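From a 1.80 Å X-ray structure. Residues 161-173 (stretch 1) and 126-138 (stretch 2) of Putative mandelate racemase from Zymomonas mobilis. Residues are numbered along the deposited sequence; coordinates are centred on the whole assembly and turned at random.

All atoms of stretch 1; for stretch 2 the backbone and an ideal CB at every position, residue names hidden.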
# COMPACT_ATOMS: atom_id res chain seq x y z
N GLY C 161 -24.38 -38.92 17.38
CA GLY C 161 -25.13 -37.66 17.31
C GLY C 161 -24.35 -36.43 16.87
O GLY C 161 -24.90 -35.32 16.83
N TYR C 162 -23.06 -36.59 16.53
CA TYR C 162 -22.28 -35.47 15.98
C TYR C 162 -22.74 -35.15 14.55
O TYR C 162 -23.00 -36.05 13.75
CB TYR C 162 -20.78 -35.78 15.99
CG TYR C 162 -20.19 -35.97 17.37
CD1 TYR C 162 -19.72 -34.88 18.11
CD2 TYR C 162 -20.10 -37.24 17.94
CE1 TYR C 162 -19.20 -35.05 19.38
CE2 TYR C 162 -19.56 -37.42 19.20
CZ TYR C 162 -19.11 -36.33 19.92
OH TYR C 162 -18.59 -36.50 21.17
N ASP C 163 -22.86 -33.86 14.24
CA ASP C 163 -23.18 -33.44 12.88
C ASP C 163 -22.00 -32.70 12.22
O ASP C 163 -22.18 -31.95 11.26
CB ASP C 163 -24.46 -32.60 12.83
CG ASP C 163 -24.33 -31.23 13.53
OD1 ASP C 163 -23.24 -30.84 13.99
OD2 ASP C 163 -25.36 -30.53 13.61
N ALA C 164 -20.81 -32.94 12.76
CA ALA C 164 -19.56 -32.45 12.18
C ALA C 164 -18.41 -33.32 12.64
O ALA C 164 -18.39 -33.82 13.78
CB ALA C 164 -19.34 -30.99 12.58
N VAL C 165 -17.43 -33.48 11.76
CA VAL C 165 -16.21 -34.23 12.06
C VAL C 165 -14.99 -33.48 11.52
O VAL C 165 -15.10 -32.70 10.57
CB VAL C 165 -16.24 -35.65 11.41
CG1 VAL C 165 -17.40 -36.49 11.99
CG2 VAL C 165 -16.35 -35.55 9.89
N LYS C 166 -13.83 -33.75 12.12
CA LYS C 166 -12.57 -33.24 11.57
C LYS C 166 -11.57 -34.36 11.34
O LYS C 166 -11.41 -35.24 12.17
CB LYS C 166 -11.96 -32.17 12.47
CG LYS C 166 -10.66 -31.55 11.89
CD LYS C 166 -10.19 -30.37 12.75
CE LYS C 166 -9.26 -30.80 13.88
NZ LYS C 166 -8.98 -29.61 14.75
N VAL C 167 -10.88 -34.30 10.21
CA VAL C 167 -9.95 -35.35 9.83
C VAL C 167 -8.72 -34.76 9.14
O VAL C 167 -8.84 -33.79 8.37
CB VAL C 167 -10.67 -36.41 8.96
CG1 VAL C 167 -11.25 -35.78 7.69
CG2 VAL C 167 -9.76 -37.58 8.66
N ASP C 168 -7.56 -35.31 9.47
CA ASP C 168 -6.32 -35.08 8.71
C ASP C 168 -6.19 -36.21 7.70
O ASP C 168 -5.96 -37.37 8.08
CB ASP C 168 -5.12 -35.06 9.66
CG ASP C 168 -3.80 -34.74 8.95
OD1 ASP C 168 -3.71 -34.83 7.70
OD2 ASP C 168 -2.83 -34.38 9.66
N VAL C 169 -6.34 -35.87 6.42
CA VAL C 169 -6.36 -36.87 5.35
C VAL C 169 -5.03 -37.01 4.59
O VAL C 169 -4.90 -37.89 3.73
CB VAL C 169 -7.54 -36.65 4.36
CG1 VAL C 169 -8.88 -36.76 5.08
CG2 VAL C 169 -7.43 -35.29 3.64
N LEU C 170 -4.05 -36.15 4.90
CA LEU C 170 -2.74 -36.18 4.21
C LEU C 170 -1.63 -36.82 5.02
O LEU C 170 -0.64 -37.28 4.44
CB LEU C 170 -2.32 -34.77 3.74
CG LEU C 170 -3.22 -34.08 2.71
CD1 LEU C 170 -2.85 -32.59 2.52
CD2 LEU C 170 -3.25 -34.79 1.37
N ALA C 171 -1.79 -36.87 6.34
CA ALA C 171 -0.69 -37.19 7.24
C ALA C 171 -0.18 -38.63 7.06
O ALA C 171 1.02 -38.89 7.21
CB ALA C 171 -1.08 -36.96 8.68
N HIS C 172 -1.09 -39.55 6.78
CA HIS C 172 -0.76 -40.98 6.76
C HIS C 172 -0.83 -41.55 5.37
O HIS C 172 -1.71 -41.18 4.58
CB HIS C 172 -1.67 -41.76 7.71
CG HIS C 172 -1.61 -41.27 9.12
ND1 HIS C 172 -2.47 -40.31 9.61
CD2 HIS C 172 -0.78 -41.58 10.14
CE1 HIS C 172 -2.18 -40.06 10.87
NE2 HIS C 172 -1.15 -40.82 11.22
N ASP C 173 0.10 -42.45 5.05
CA ASP C 173 -0.01 -43.25 3.84
C ASP C 173 -1.13 -44.28 3.97
O ASP C 173 -1.77 -44.37 5.02
CB ASP C 173 1.34 -43.87 3.42
CG ASP C 173 1.85 -44.95 4.39
OD1 ASP C 173 3.06 -45.26 4.32
OD2 ASP C 173 1.08 -45.50 5.21
N UNK C 126 -23.60 -25.78 23.10
CA UNK C 126 -22.57 -25.58 22.09
C UNK C 126 -22.56 -26.75 21.11
O UNK C 126 -22.49 -27.91 21.53
CB UNK C 126 -21.20 -25.42 22.75
N UNK C 127 -22.62 -26.44 19.82
CA UNK C 127 -22.35 -27.42 18.77
C UNK C 127 -20.94 -27.99 18.90
O UNK C 127 -20.00 -27.26 19.20
CB UNK C 127 -22.54 -26.79 17.39
N UNK C 128 -20.80 -29.29 18.67
CA UNK C 128 -19.52 -29.98 18.84
C UNK C 128 -19.17 -30.77 17.58
O UNK C 128 -20.05 -31.31 16.91
CB UNK C 128 -19.57 -30.91 20.05
N UNK C 129 -17.88 -30.82 17.24
CA UNK C 129 -17.40 -31.77 16.24
C UNK C 129 -16.50 -32.85 16.82
O UNK C 129 -15.79 -32.63 17.81
CB UNK C 129 -16.65 -31.02 15.14
N UNK C 130 -16.57 -34.03 16.22
CA UNK C 130 -15.71 -35.14 16.58
C UNK C 130 -14.36 -35.01 15.89
O UNK C 130 -14.29 -35.07 14.66
CB UNK C 130 -16.37 -36.47 16.22
N UNK C 131 -13.30 -34.88 16.69
CA UNK C 131 -12.01 -34.42 16.19
C UNK C 131 -10.95 -35.51 16.06
O UNK C 131 -10.72 -36.28 17.00
CB UNK C 131 -11.48 -33.32 17.11
N UNK C 132 -10.29 -35.51 14.90
CA UNK C 132 -9.11 -36.33 14.58
C UNK C 132 -9.51 -37.79 14.35
O UNK C 132 -9.02 -38.70 15.03
CB UNK C 132 -8.07 -36.24 15.70
N UNK C 133 -10.42 -37.99 13.40
CA UNK C 133 -10.96 -39.31 13.06
C UNK C 133 -9.88 -40.28 12.58
O UNK C 133 -10.02 -41.49 12.73
CB UNK C 133 -12.04 -39.17 11.98
N UNK C 134 -8.81 -39.73 12.00
CA UNK C 134 -7.71 -40.56 11.50
C UNK C 134 -6.98 -41.36 12.59
O UNK C 134 -6.19 -42.25 12.27
CB UNK C 134 -6.70 -39.67 10.77
N UNK C 135 -7.24 -41.05 13.86
CA UNK C 135 -6.66 -41.79 14.99
C UNK C 135 -7.66 -42.74 15.65
O UNK C 135 -7.38 -43.34 16.70
CB UNK C 135 -6.13 -40.81 16.04
N UNK C 136 -8.84 -42.86 15.04
CA UNK C 136 -9.92 -43.66 15.60
C UNK C 136 -10.87 -42.87 16.48
O UNK C 136 -10.44 -42.09 17.35
CB UNK C 136 -9.33 -44.82 16.41
N UNK C 137 -12.17 -43.07 16.27
CA UNK C 137 -13.19 -42.64 17.21
C UNK C 137 -13.70 -43.83 18.03
O UNK C 137 -14.80 -44.32 17.80
CB UNK C 137 -14.35 -41.96 16.47
N UNK C 138 -12.93 -44.30 19.02
CA UNK C 138 -12.70 -43.57 20.25
C UNK C 138 -11.58 -44.05 21.16
O UNK C 138 -10.58 -43.35 21.32
CB UNK C 138 -14.00 -43.58 21.06

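Strand 164-167 runs parallel to strand 126-131. At position 126 nothing of the first stretch lies within 5.5 Å of the ideal CB, so the choice is unconstrained from this side; it is Leu126. Position 127 points sideways, with the carboxylate of Asp163 just within reach, its OD1 5.3 Å from the ideal CB. A long basic side chain would suit it. Arg127 extends with chi1 to chi3 all t and forms a salt bridge, NE to Asp163 OD1 at 2.8 Å, while its NH2 donates to Asp163 O at 3.1 Å.

The ideal CB at 128 lies 4.2 Å from Tyr162 CE1, which favours a small or medium apolar group; Val128 places CG1 3.8 Å from that atom, at the ring edge. Position 129 lies beside the backbone of Ala164 and Val165, with the Lys166 amine farther along. A long, flat side chain such as an aromatic can run there, and a phenol hydroxyl can reach the amine, whereas a shorter acidic or amide group would fall short. Tyr129 (chi1 p) packs its CB 3.6 Å from Ala164 CB, and its OH accepts from Lys166 NZ at 3.0 Å.

At 130 space is tight: the ideal CB is 4.0 Å from Tyr162 CG and 4.4 Å from Val165 CG1, so a small residue is expected. Ala130 sets its CB over the Tyr162 ring face. Position 131 shares a sheet face with Lys166, where small or polar groups would serve; Ser131 brings OG 3.4 Å from Lys166 CE.

Position 132 has positive phi (74°), suiting glycine, asparagine or another residue that tolerates it, and its CB points away. In Gln132 the side chain folds back, bringing NE2 3.5 Å from Lys166 CE. At 133 the CB faces Val167, calling for an aliphatic group: Leu133 CD1 lies 3.6 Å from Val165 CB.

Position 134 points toward the first stretch near the backbone N of Asp168, inviting an acceptor such as an amide or carboxylate. Gln134 OE1 accepts from Asp168 N at 2.9 Å, and its NE2 donates to Gln132 OE1 at 2.8 Å. Position 135 could reach His172 only with a long side chain; Phe135 CE1 comes 3.7 Å from His172 CE1. Backbone angles of 92/134 at 136 call for glycine, as found in Gly136. Position 137 points toward the Tyr162 ring from a distance, so a large aromatic could span the gap: Trp137 turns its edge to that ring's face. Position 138 is out of reach, which leaves its choice open; it is Gly138.

Stretch 2 (126-138) LRVYASQLQFGWG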
# COMPACT_ATOMS: atom_id res chain seq x y z
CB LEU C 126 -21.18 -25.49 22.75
CG LEU C 126 -20.93 -24.50 23.90
CD1 LEU C 126 -19.56 -24.77 24.49
CD2 LEU C 126 -21.02 -23.07 23.45
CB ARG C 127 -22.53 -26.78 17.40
CG ARG C 127 -22.44 -27.77 16.26
CD ARG C 127 -22.54 -27.09 14.91
NE ARG C 127 -22.57 -28.09 13.85
CZ ARG C 127 -22.26 -27.86 12.57
NH1 ARG C 127 -21.89 -26.64 12.17
NH2 ARG C 127 -22.30 -28.86 11.69
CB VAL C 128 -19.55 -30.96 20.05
CG1 VAL C 128 -18.18 -31.55 20.28
CG2 VAL C 128 -20.02 -30.25 21.33
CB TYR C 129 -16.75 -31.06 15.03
CG TYR C 129 -15.38 -30.40 15.21
CD1 TYR C 129 -14.19 -31.15 15.16
CD2 TYR C 129 -15.27 -29.02 15.36
CE1 TYR C 129 -12.94 -30.54 15.31
CE2 TYR C 129 -14.03 -28.41 15.48
CZ TYR C 129 -12.87 -29.16 15.44
OH TYR C 129 -11.66 -28.53 15.56
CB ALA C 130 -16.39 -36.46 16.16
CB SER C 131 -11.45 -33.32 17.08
OG SER C 131 -10.30 -32.75 16.49
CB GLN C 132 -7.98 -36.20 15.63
CG GLN C 132 -7.61 -34.74 16.04
CD GLN C 132 -6.96 -33.91 14.93
OE1 GLN C 132 -6.74 -34.39 13.82
NE2 GLN C 132 -6.64 -32.65 15.25
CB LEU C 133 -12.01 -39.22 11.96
CG LEU C 133 -13.31 -38.43 12.12
CD1 LEU C 133 -14.08 -38.51 10.80
CD2 LEU C 133 -14.15 -38.93 13.28
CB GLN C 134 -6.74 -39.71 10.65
CG GLN C 134 -5.79 -38.83 11.45
CD GLN C 134 -6.41 -37.52 11.93
OE1 GLN C 134 -7.56 -37.21 11.65
NE2 GLN C 134 -5.61 -36.74 12.68
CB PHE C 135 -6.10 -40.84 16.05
CG PHE C 135 -4.91 -40.05 15.58
CD1 PHE C 135 -3.86 -40.67 14.91
CD2 PHE C 135 -4.84 -38.68 15.81
CE1 PHE C 135 -2.76 -39.94 14.48
CE2 PHE C 135 -3.75 -37.94 15.38
CZ PHE C 135 -2.71 -38.57 14.71
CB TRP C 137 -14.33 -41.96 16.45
CG TRP C 137 -15.21 -41.12 17.33
CD1 TRP C 137 -16.46 -41.42 17.77
CD2 TRP C 137 -14.87 -39.85 17.91
NE1 TRP C 137 -16.94 -40.41 18.57
CE2 TRP C 137 -15.98 -39.43 18.68
CE3 TRP C 137 -13.75 -39.01 17.84
CZ2 TRP C 137 -16.00 -38.23 19.38
CZ3 TRP C 137 -13.76 -37.81 18.54
CH2 TRP C 137 -14.88 -37.43 19.30
O HOH W 1 -22.59 -31.99 16.67
O HOH W 2 -2.73 -36.61 11.76
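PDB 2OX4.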